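Local coordinates for protein alginate lyase (PDB 6KCW) that cleaves alginate as a bacterial lyase of polysaccharide lyase family 36, at residues V78-V92 / R117-F130. Sequence-based numbering, arbitrary orientation.
Sequences VRFHSQFDWSRGGKV and RMMWYQTDAGRVFF. With PO4 (phosphate ion), chain B.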
ATOM      1  N   VAL A  78      -0.458   3.668 -10.766  1.00 36.14           N
ATOM      2  CA  VAL A  78       0.133   4.708  -9.945  1.00 38.10           C
ATOM      3  C   VAL A  78       1.163   5.440 -10.785  1.00 37.29           C
ATOM      4  O   VAL A  78       1.856   4.832 -11.607  1.00 39.18           O
ATOM      5  CB  VAL A  78       0.745   4.129  -8.653  1.00 38.71           C
ATOM      6  CG1 VAL A  78       1.699   2.995  -8.972  1.00 34.34           C
ATOM      7  CG2 VAL A  78       1.431   5.231  -7.866  1.00 40.47           C
ATOM      8  N   ARG A  79       1.214   6.760 -10.618  1.00 38.06           N
ATOM      9  CA  ARG A  79       2.130   7.628 -11.339  1.00 40.77           C
ATOM     10  C   ARG A  79       2.629   8.691 -10.375  1.00 42.17           C
ATOM     11  O   ARG A  79       1.823   9.323  -9.684  1.00 40.25           O
ATOM     12  CB  ARG A  79       1.433   8.285 -12.536  1.00 42.95           C
ATOM     13  CG  ARG A  79       2.361   8.728 -13.658  1.00 46.56           C
ATOM     14  CD  ARG A  79       1.982  10.116 -14.156  1.00 51.00           C
ATOM     15  NE  ARG A  79       0.537  10.310 -14.194  1.00 49.71           N
ATOM     16  CZ  ARG A  79      -0.053  11.487 -14.008  1.00 49.64           C
ATOM     17  NH1 ARG A  79       0.688  12.566 -13.754  1.00 48.93           N
ATOM     18  NH2 ARG A  79      -1.377  11.582 -14.053  1.00 46.40           N
ATOM     19  N   PHE A  80       3.944   8.874 -10.309  1.00 41.36           N
ATOM     20  CA  PHE A  80       4.492   9.981  -9.541  1.00 44.11           C
ATOM     21  C   PHE A  80       4.442  11.241 -10.389  1.00 48.64           C
ATOM     22  O   PHE A  80       4.628  11.195 -11.608  1.00 49.11           O
ATOM     23  CB  PHE A  80       5.924   9.694  -9.100  1.00 41.55           C
ATOM     24  CG  PHE A  80       6.024   8.642  -8.048  1.00 40.93           C
ATOM     25  CD1 PHE A  80       6.140   7.300  -8.398  1.00 35.41           C
ATOM     26  CD2 PHE A  80       6.005   8.990  -6.699  1.00 39.95           C
ATOM     27  CE1 PHE A  80       6.225   6.330  -7.425  1.00 37.41           C
ATOM     28  CE2 PHE A  80       6.086   8.028  -5.721  1.00 36.75           C
ATOM     29  CZ  PHE A  80       6.202   6.696  -6.076  1.00 39.63           C
ATOM     30  N   HIS A  81       4.172  12.364  -9.734  1.00 44.96           N
ATOM     31  CA  HIS A  81       4.067  13.637 -10.413  1.00 45.77           C
ATOM     32  C   HIS A  81       5.345  13.943 -11.195  1.00 47.14           C
ATOM     33  O   HIS A  81       6.400  13.339 -10.996  1.00 46.25           O
ATOM     34  CB  HIS A  81       3.784  14.739  -9.398  1.00 45.78           C
ATOM     35  CG  HIS A  81       3.586  16.090 -10.008  1.00 48.66           C
ATOM     36  ND1 HIS A  81       4.618  16.987 -10.175  1.00 49.46           N
ATOM     37  CD2 HIS A  81       2.475  16.696 -10.488  1.00 47.78           C
ATOM     38  CE1 HIS A  81       4.149  18.092 -10.727  1.00 49.13           C
ATOM     39  NE2 HIS A  81       2.852  17.939 -10.929  1.00 45.84           N
ATOM     40  N   SER A  82       5.228  14.924 -12.090  1.00 49.73           N
ATOM     41  CA  SER A  82       6.319  15.260 -12.997  1.00 54.56           C
ATOM     42  C   SER A  82       7.560  15.715 -12.241  1.00 51.92           C
ATOM     43  O   SER A  82       8.681  15.309 -12.570  1.00 52.00           O
ATOM     44  CB  SER A  82       5.856  16.347 -13.971  1.00 56.67           C
ATOM     45  OG  SER A  82       6.742  16.451 -15.068  1.00 65.78           O
ATOM     46  N   GLN A  83       7.384  16.571 -11.239  1.00 49.56           N
ATOM     47  CA  GLN A  83       8.480  17.035 -10.397  1.00 51.18           C
ATOM     48  C   GLN A  83       8.378  16.470  -8.991  1.00 47.47           C
ATOM     49  O   GLN A  83       8.633  17.170  -8.013  1.00 51.98           O
ATOM     50  CB  GLN A  83       8.520  18.558 -10.320  1.00 56.64           C
ATOM     51  CG  GLN A  83       9.092  19.227 -11.533  1.00 55.69           C
ATOM     52  CD  GLN A  83       8.012  19.848 -12.353  1.00 62.00           C
ATOM     53  OE1 GLN A  83       7.330  20.775 -11.903  1.00 70.25           O
ATOM     54  NE2 GLN A  83       7.820  19.333 -13.564  1.00 67.50           N
ATOM     55  N   PHE A  84       7.973  15.212  -8.873  1.00 46.90           N
ATOM     56  CA  PHE A  84       7.913  14.592  -7.561  1.00 45.98           C
ATOM     57  C   PHE A  84       9.299  14.607  -6.923  1.00 45.64           C
ATOM     58  O   PHE A  84      10.311  14.387  -7.592  1.00 45.12           O
ATOM     59  CB  PHE A  84       7.384  13.167  -7.683  1.00 43.31           C
ATOM     60  CG  PHE A  84       7.101  12.515  -6.367  1.00 44.28           C
ATOM     61  CD1 PHE A  84       5.865  12.659  -5.766  1.00 41.94           C
ATOM     62  CD2 PHE A  84       8.075  11.756  -5.728  1.00 42.53           C
ATOM     63  CE1 PHE A  84       5.597  12.063  -4.553  1.00 41.39           C
ATOM     64  CE2 PHE A  84       7.815  11.151  -4.520  1.00 44.27           C
ATOM     65  CZ  PHE A  84       6.573  11.304  -3.925  1.00 44.48           C
ATOM     66  N   ASP A  85       9.351  14.898  -5.633  1.00 43.15           N
ATOM     67  CA  ASP A  85      10.618  14.931  -4.908  1.00 44.95           C
ATOM     68  C   ASP A  85      10.776  13.586  -4.218  1.00 44.87           C
ATOM     69  O   ASP A  85      10.141  13.319  -3.192  1.00 47.52           O
ATOM     70  CB  ASP A  85      10.664  16.095  -3.917  1.00 43.78           C
ATOM     71  CG  ASP A  85      11.989  16.171  -3.157  1.00 51.23           C
ATOM     72  OD1 ASP A  85      12.979  15.517  -3.577  1.00 54.55           O
ATOM     73  OD2 ASP A  85      12.037  16.887  -2.132  1.00 51.58           O
ATOM     74  N   TRP A  86      11.635  12.739  -4.788  1.00 46.45           N
ATOM     75  CA  TRP A  86      11.813  11.387  -4.266  1.00 45.79           C
ATOM     76  C   TRP A  86      12.088  11.400  -2.770  1.00 44.91           C
ATOM     77  O   TRP A  86      11.470  10.652  -2.006  1.00 43.32           O
ATOM     78  CB  TRP A  86      12.961  10.689  -4.988  1.00 44.20           C
ATOM     79  CG  TRP A  86      12.758  10.401  -6.440  1.00 45.39           C
ATOM     80  CD1 TRP A  86      13.620  10.697  -7.451  1.00 41.71           C
ATOM     81  CD2 TRP A  86      11.655   9.709  -7.041  1.00 44.01           C
ATOM     82  NE1 TRP A  86      13.125  10.244  -8.638  1.00 46.02           N
ATOM     83  CE2 TRP A  86      11.917   9.634  -8.419  1.00 46.64           C
ATOM     84  CE3 TRP A  86      10.472   9.146  -6.546  1.00 43.42           C
ATOM     85  CZ2 TRP A  86      11.038   9.021  -9.316  1.00 46.67           C
ATOM     86  CZ3 TRP A  86       9.600   8.545  -7.432  1.00 42.62           C
ATOM     87  CH2 TRP A  86       9.886   8.486  -8.804  1.00 45.68           C
ATOM     88  N   SER A  87      13.020  12.250  -2.342  1.00 45.67           N
ATOM     89  CA  SER A  87      13.482  12.335  -0.948  1.00 50.42           C
ATOM     90  C   SER A  87      13.954  10.941  -0.526  1.00 48.63           C
ATOM     91  O   SER A  87      14.680  10.298  -1.296  1.00 50.01           O
ATOM     92  CB  SER A  87      12.399  12.955  -0.086  1.00 43.09           C
ATOM     93  OG  SER A  87      12.843  13.024   1.237  1.00 46.28           O
ATOM     94  N   ARG A  88      13.585  10.443   0.660  1.00 42.84           N
ATOM     95  CA  ARG A  88      14.079   9.133   1.080  1.00 45.66           C
ATOM     96  C   ARG A  88      13.157   8.001   0.650  1.00 45.89           C
ATOM     97  O   ARG A  88      13.636   6.924   0.284  1.00 46.29           O
ATOM     98  CB  ARG A  88      14.291   9.087   2.598  1.00 45.83           C
ATOM     99  CG  ARG A  88      14.679   7.710   3.156  1.00 49.44           C
ATOM    100  CD  ARG A  88      16.170   7.431   2.923  1.00 49.24           C
ATOM    101  NE  ARG A  88      16.637   6.308   3.696  1.00 48.56           N
ATOM    102  CZ  ARG A  88      17.590   5.484   3.283  1.00 57.01           C
ATOM    103  NH1 ARG A  88      18.140   5.646   2.086  1.00 59.44           N
ATOM    104  NH2 ARG A  88      17.991   4.467   4.054  1.00 64.96           N
ATOM    105  N   GLY A  89      11.849   8.221   0.660  1.00 45.40           N
ATOM    106  CA  GLY A  89      10.896   7.218   0.245  1.00 41.06           C
ATOM    107  C   GLY A  89       9.657   7.294   1.102  1.00 38.95           C
ATOM    108  O   GLY A  89       9.482   8.207   1.901  1.00 43.93           O
ATOM    109  N   GLY A  90       8.780   6.318   0.932  1.00 37.53           N
ATOM    110  CA  GLY A  90       7.563   6.279   1.711  1.00 39.33           C
ATOM    111  C   GLY A  90       6.660   5.185   1.182  1.00 39.57           C
ATOM    112  O   GLY A  90       7.042   4.423   0.293  1.00 39.28           O
ATOM    113  N   LYS A  91       5.449   5.142   1.731  1.00 40.32           N
ATOM    114  CA  LYS A  91       4.440   4.165   1.340  1.00 40.72           C
ATOM    115  C   LYS A  91       3.599   4.697   0.172  1.00 38.86           C
ATOM    116  O   LYS A  91       3.355   5.900   0.050  1.00 37.47           O
ATOM    117  CB  LYS A  91       3.542   3.818   2.538  1.00 37.80           C
ATOM    118  CG  LYS A  91       4.137   2.833   3.573  1.00 40.85           C
ATOM    119  CD  LYS A  91       5.452   3.337   4.185  1.00 42.00           C
ATOM    120  CE  LYS A  91       5.925   2.515   5.376  1.00 39.10           C
ATOM    121  NZ  LYS A  91       7.316   2.926   5.701  1.00 37.11           N
ATOM    122  N   VAL A  92       3.142   3.780  -0.681  1.00 40.78           N
ATOM    123  CA  VAL A  92       2.416   4.134  -1.899  1.00 37.05           C
ATOM    124  C   VAL A  92       1.430   3.017  -2.220  1.00 33.83           C
ATOM    125  O   VAL A  92       1.685   1.847  -1.952  1.00 31.76           O
ATOM    126  CB  VAL A  92       3.396   4.380  -3.077  1.00 34.82           C
ATOM    127  CG1 VAL A  92       4.198   3.120  -3.396  1.00 38.12           C
ATOM    128  CG2 VAL A  92       2.661   4.885  -4.313  1.00 41.26           C
ATOM    129  N   ARG A 117       2.363  -4.127   2.035  1.00 35.65           N
ATOM    130  CA  ARG A 117       2.318  -2.806   1.412  1.00 36.07           C
ATOM    131  C   ARG A 117       3.522  -2.649   0.494  1.00 37.66           C
ATOM    132  O   ARG A 117       4.362  -3.548   0.370  1.00 36.14           O
ATOM    133  CB  ARG A 117       2.286  -1.671   2.453  1.00 36.42           C
ATOM    134  CG  ARG A 117       1.052  -1.682   3.334  1.00 36.37           C
ATOM    135  CD  ARG A 117       1.160  -0.685   4.499  1.00 40.21           C
ATOM    136  NE  ARG A 117       2.421  -0.806   5.215  1.00 34.45           N
ATOM    137  CZ  ARG A 117       2.861   0.077   6.104  1.00 38.98           C
ATOM    138  NH1 ARG A 117       2.143   1.151   6.406  1.00 37.90           N
ATOM    139  NH2 ARG A 117       4.028  -0.113   6.696  1.00 39.84           N
ATOM    140  N   MET A 118       3.600  -1.487  -0.158  1.00 39.78           N
ATOM    141  CA  MET A 118       4.658  -1.202  -1.115  1.00 39.76           C
ATOM    142  C   MET A 118       5.207   0.193  -0.862  1.00 38.05           C
ATOM    143  O   MET A 118       4.477   1.098  -0.442  1.00 37.51           O
ATOM    144  CB  MET A 118       4.159  -1.317  -2.580  1.00 38.70           C
ATOM    145  CG  MET A 118       5.276  -1.234  -3.636  1.00 38.01           C
ATOM    146  SD  MET A 118       4.729  -1.449  -5.349  1.00 41.97           S
ATOM    147  CE  MET A 118       3.774   0.066  -5.585  1.00 37.80           C
ATOM    148  N   MET A 119       6.503   0.358  -1.127  1.00 35.98           N
ATOM    149  CA  MET A 119       7.176   1.635  -0.950  1.00 40.02           C
ATOM    150  C   MET A 119       7.910   2.024  -2.223  1.00 41.37           C
ATOM    151  O   MET A 119       8.226   1.184  -3.066  1.00 40.86           O
ATOM    152  CB  MET A 119       8.194   1.600   0.192  1.00 38.45           C
ATOM    153  CG  MET A 119       7.621   1.347   1.554  1.00 37.65           C
ATOM    154  SD  MET A 119       8.928   1.533   2.780  1.00 41.66           S
ATOM    155  CE  MET A 119       9.483   3.226   2.577  1.00 35.61           C
ATOM    156  N   TRP A 120       8.178   3.321  -2.353  1.00 40.55           N
ATOM    157  CA  TRP A 120       9.294   3.775  -3.164  1.00 41.42           C
ATOM    158  C   TRP A 120      10.441   4.126  -2.220  1.00 43.87           C
ATOM    159  O   TRP A 120      10.241   4.332  -1.019  1.00 42.15           O
ATOM    160  CB  TRP A 120       8.896   4.955  -4.061  1.00 40.73           C
ATOM    161  CG  TRP A 120       8.992   6.281  -3.415  1.00 40.41           C
ATOM    162  CD1 TRP A 120      10.061   7.126  -3.441  1.00 39.58           C
ATOM    163  CD2 TRP A 120       7.977   6.937  -2.647  1.00 39.15           C
ATOM    164  NE1 TRP A 120       9.781   8.266  -2.726  1.00 42.35           N
ATOM    165  CE2 TRP A 120       8.508   8.174  -2.225  1.00 41.73           C
ATOM    166  CE3 TRP A 120       6.675   6.595  -2.265  1.00 38.89           C
ATOM    167  CZ2 TRP A 120       7.778   9.076  -1.447  1.00 38.41           C
ATOM    168  CZ3 TRP A 120       5.951   7.491  -1.495  1.00 35.64           C
ATOM    169  CH2 TRP A 120       6.506   8.718  -1.097  1.00 36.96           C
ATOM    170  N   TYR A 121      11.661   4.132  -2.757  1.00 45.74           N
ATOM    171  CA  TYR A 121      12.834   4.201  -1.895  1.00 48.28           C
ATOM    172  C   TYR A 121      14.023   4.721  -2.692  1.00 51.31           C
ATOM    173  O   TYR A 121      14.207   4.340  -3.853  1.00 44.87           O
ATOM    174  CB  TYR A 121      13.148   2.820  -1.302  1.00 49.95           C
ATOM    175  CG  TYR A 121      14.211   2.796  -0.210  1.00 49.19           C
ATOM    176  CD1 TYR A 121      13.905   3.152   1.095  1.00 46.38           C
ATOM    177  CD2 TYR A 121      15.509   2.364  -0.479  1.00 51.70           C
ATOM    178  CE1 TYR A 121      14.869   3.113   2.092  1.00 50.09           C
ATOM    179  CE2 TYR A 121      16.478   2.318   0.515  1.00 48.34           C
ATOM    180  CZ  TYR A 121      16.151   2.699   1.795  1.00 51.64           C
ATOM    181  OH  TYR A 121      17.107   2.656   2.784  1.00 53.69           O
ATOM    182  N   GLN A 122      14.830   5.579  -2.056  1.00 49.52           N
ATOM    183  CA  GLN A 122      16.033   6.128  -2.671  1.00 49.56           C
ATOM    184  C   GLN A 122      17.260   5.759  -1.849  1.00 55.01           C
ATOM    185  O   GLN A 122      17.309   6.004  -0.633  1.00 56.73           O
ATOM    186  CB  GLN A 122      15.952   7.649  -2.840  1.00 49.39           C
ATOM    187  CG  GLN A 122      17.270   8.243  -3.329  1.00 50.72           C
ATOM    188  CD  GLN A 122      17.107   9.558  -4.049  1.00 53.91           C
ATOM    189  OE1 GLN A 122      17.848   9.855  -4.983  1.00 60.79           O
ATOM    190  NE2 GLN A 122      16.136  10.359  -3.623  1.00 55.53           N
ATOM    191  N   THR A 123      18.246   5.172  -2.522  1.00 54.96           N
ATOM    192  CA  THR A 123      19.481   4.755  -1.880  1.00 55.39           C
ATOM    193  C   THR A 123      20.412   5.941  -1.705  1.00 52.49           C
ATOM    194  O   THR A 123      20.364   6.904  -2.471  1.00 53.30           O
ATOM    195  CB  THR A 123      20.195   3.695  -2.722  1.00 54.53           C
ATOM    196  OG1 THR A 123      20.514   4.250  -4.011  1.00 52.93           O
ATOM    197  CG2 THR A 123      19.314   2.469  -2.896  1.00 54.20           C
ATOM    198  N   ASP A 124      21.296   5.843  -0.707  1.00 57.56           N
ATOM    199  CA  ASP A 124      22.363   6.828  -0.590  1.00 58.48           C
ATOM    200  C   ASP A 124      23.091   6.999  -1.928  1.00 60.04           C
ATOM    201  O   ASP A 124      23.514   8.112  -2.274  1.00 63.38           O
ATOM    202  CB  ASP A 124      23.334   6.428   0.539  1.00 57.46           C
ATOM    203  CG  ASP A 124      22.730   6.599   1.968  1.00 58.41           C
ATOM    204  OD1 ASP A 124      21.603   7.125   2.114  1.00 57.00           O
ATOM    205  OD2 ASP A 124      23.399   6.215   2.964  1.00 57.04           O
ATOM    206  N   ALA A 125      23.158   5.933  -2.733  1.00 60.58           N
ATOM    207  CA  ALA A 125      23.834   5.923  -4.030  1.00 58.57           C
ATOM    208  C   ALA A 125      23.014   6.519  -5.173  1.00 60.60           C
ATOM    209  O   ALA A 125      23.527   6.594  -6.300  1.00 59.39           O
ATOM    210  CB  ALA A 125      24.234   4.493  -4.399  1.00 55.76           C
ATOM    211  N   GLY A 126      21.763   6.923  -4.939  1.00 59.68           N
ATOM    212  CA  GLY A 126      20.997   7.645  -5.944  1.00 57.08           C
ATOM    213  C   GLY A 126      19.975   6.841  -6.730  1.00 56.98           C
ATOM    214  O   GLY A 126      19.271   7.422  -7.569  1.00 52.90           O
ATOM    215  N   ARG A 127      19.862   5.536  -6.487  1.00 54.10           N
ATOM    216  CA  ARG A 127      18.862   4.721  -7.166  1.00 52.73           C
ATOM    217  C   ARG A 127      17.507   4.872  -6.479  1.00 48.47           C
ATOM    218  O   ARG A 127      17.430   5.024  -5.257  1.00 51.27           O
ATOM    219  CB  ARG A 127      19.297   3.250  -7.183  1.00 50.94           C
ATOM    220  CG  ARG A 127      18.749   2.445  -8.366  1.00 49.69           C
ATOM    221  CD  ARG A 127      19.441   1.079  -8.536  1.00 49.87           C
ATOM    222  NE  ARG A 127      18.959   0.053  -7.607  1.00 48.34           N
ATOM    223  CZ  ARG A 127      17.969  -0.798  -7.867  1.00 47.61           C
ATOM    224  NH1 ARG A 127      17.337  -0.769  -9.037  1.00 48.80           N
ATOM    225  NH2 ARG A 127      17.608  -1.691  -6.953  1.00 42.46           N
ATOM    226  N   VAL A 128      16.437   4.840  -7.272  1.00 48.17           N
ATOM    227  CA  VAL A 128      15.073   5.017  -6.779  1.00 49.15           C
ATOM    228  C   VAL A 128      14.195   3.927  -7.382  1.00 46.85           C
ATOM    229  O   VAL A 128      14.109   3.808  -8.608  1.00 44.69           O
ATOM    230  CB  VAL A 128      14.507   6.406  -7.126  1.00 48.79           C
ATOM    231  CG1 VAL A 128      13.047   6.498  -6.701  1.00 44.63           C
ATOM    232  CG2 VAL A 128      15.337   7.496  -6.459  1.00 49.85           C
ATOM    233  N   PHE A 129      13.512   3.162  -6.530  1.00 44.51           N
ATOM    234  CA  PHE A 129      12.753   2.016  -7.014  1.00 46.22           C
ATOM    235  C   PHE A 129      11.494   1.812  -6.180  1.00 43.29           C
ATOM    236  O   PHE A 129      11.262   2.490  -5.179  1.00 40.80           O
ATOM    237  CB  PHE A 129      13.610   0.735  -7.003  1.00 44.35           C
ATOM    238  CG  PHE A 129      14.438   0.566  -5.755  1.00 39.94           C
ATOM    239  CD1 PHE A 129      13.902  -0.036  -4.625  1.00 42.13           C
ATOM    240  CD2 PHE A 129      15.750   1.011  -5.713  1.00 41.36           C
ATOM    241  CE1 PHE A 129      14.652  -0.184  -3.471  1.00 41.88           C
ATOM    242  CE2 PHE A 129      16.516   0.867  -4.564  1.00 46.86           C
ATOM    243  CZ  PHE A 129      15.965   0.271  -3.438  1.00 46.98           C
ATOM    244  N   PHE A 130      10.669   0.873  -6.635  1.00 44.53           N
ATOM    245  CA  PHE A 130       9.639   0.258  -5.814  1.00 41.95           C
ATOM    246  C   PHE A 130      10.260  -0.875  -4.996  1.00 41.46           C
ATOM    247  O   PHE A 130      11.315  -1.413  -5.338  1.00 39.35           O
ATOM    248  CB  PHE A 130       8.494  -0.274  -6.691  1.00 41.66           C
ATOM    249  CG  PHE A 130       7.604   0.801  -7.263  1.00 39.11           C
ATOM    250  CD1 PHE A 130       6.855   1.618  -6.424  1.00 37.41           C
ATOM    251  CD2 PHE A 130       7.500   0.981  -8.631  1.00 40.76           C
ATOM    252  CE1 PHE A 130       6.031   2.602  -6.926  1.00 34.54           C
ATOM    253  CE2 PHE A 130       6.664   1.969  -9.150  1.00 42.43           C
ATOM    254  CZ  PHE A 130       5.931   2.788  -8.282  1.00 38.29           C
TER
HETATM  255  P   PO4 B 301       6.876   1.504   9.233  1.00 52.18           P
HETATM  256  O1  PO4 B 301       5.444   1.812   8.878  1.00 47.76           O
HETATM  257  O2  PO4 B 301       7.184   2.086  10.596  1.00 51.56           O
HETATM  258  O3  PO4 B 301       7.832   2.168   8.268  1.00 40.60           O
HETATM  259  O4  PO4 B 301       7.077  -0.018   9.292  1.00 54.74           O
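Trp120 lays its indole flat against the backbone of Gly89 and Gly90 on the neighbouring antiparallel strand: Gly89 CA stands 3.6 Å from the centroid of the five-membered ring of Trp120, Gly90 CA 3.9 Å from that of the six-membered ring, both CH-pi contacts. Glycine suits both places, since a CB on Gly90 would press on the indole and one on Gly89 would clash with Trp120 O. Trp120 CG sits between backbone N and carbonyl carbon (chi1 85°), which folds the ring over the paired strand. Phe80 and Phe84 turn their edges to the opposite face, and NE1 gives a nearly straight bond, 3.0 Å long, to a lone pair of Trp86 O. A leucine in place of Trp120 would probably leave the Trp86 carbonyl without its donor and open a gap between the glycines and the phenylalanines. Val128 CG1 lies over the Trp86 ring, while Gln122 NE2 reaches Ser87 O at 2.7 Å. Away from this cluster, Lys91 NZ and Arg117 NH2 bind a phosphate ion, probably from the crystallisation liquor, which Tyr133 also holds; Arg117 NH1 bonds His212 ND1. The beta-sandwich sheets thus meet through aromatic packing, whereas the lysine–arginine pair seems suited to an anion, consistent with a polyanionic substrate.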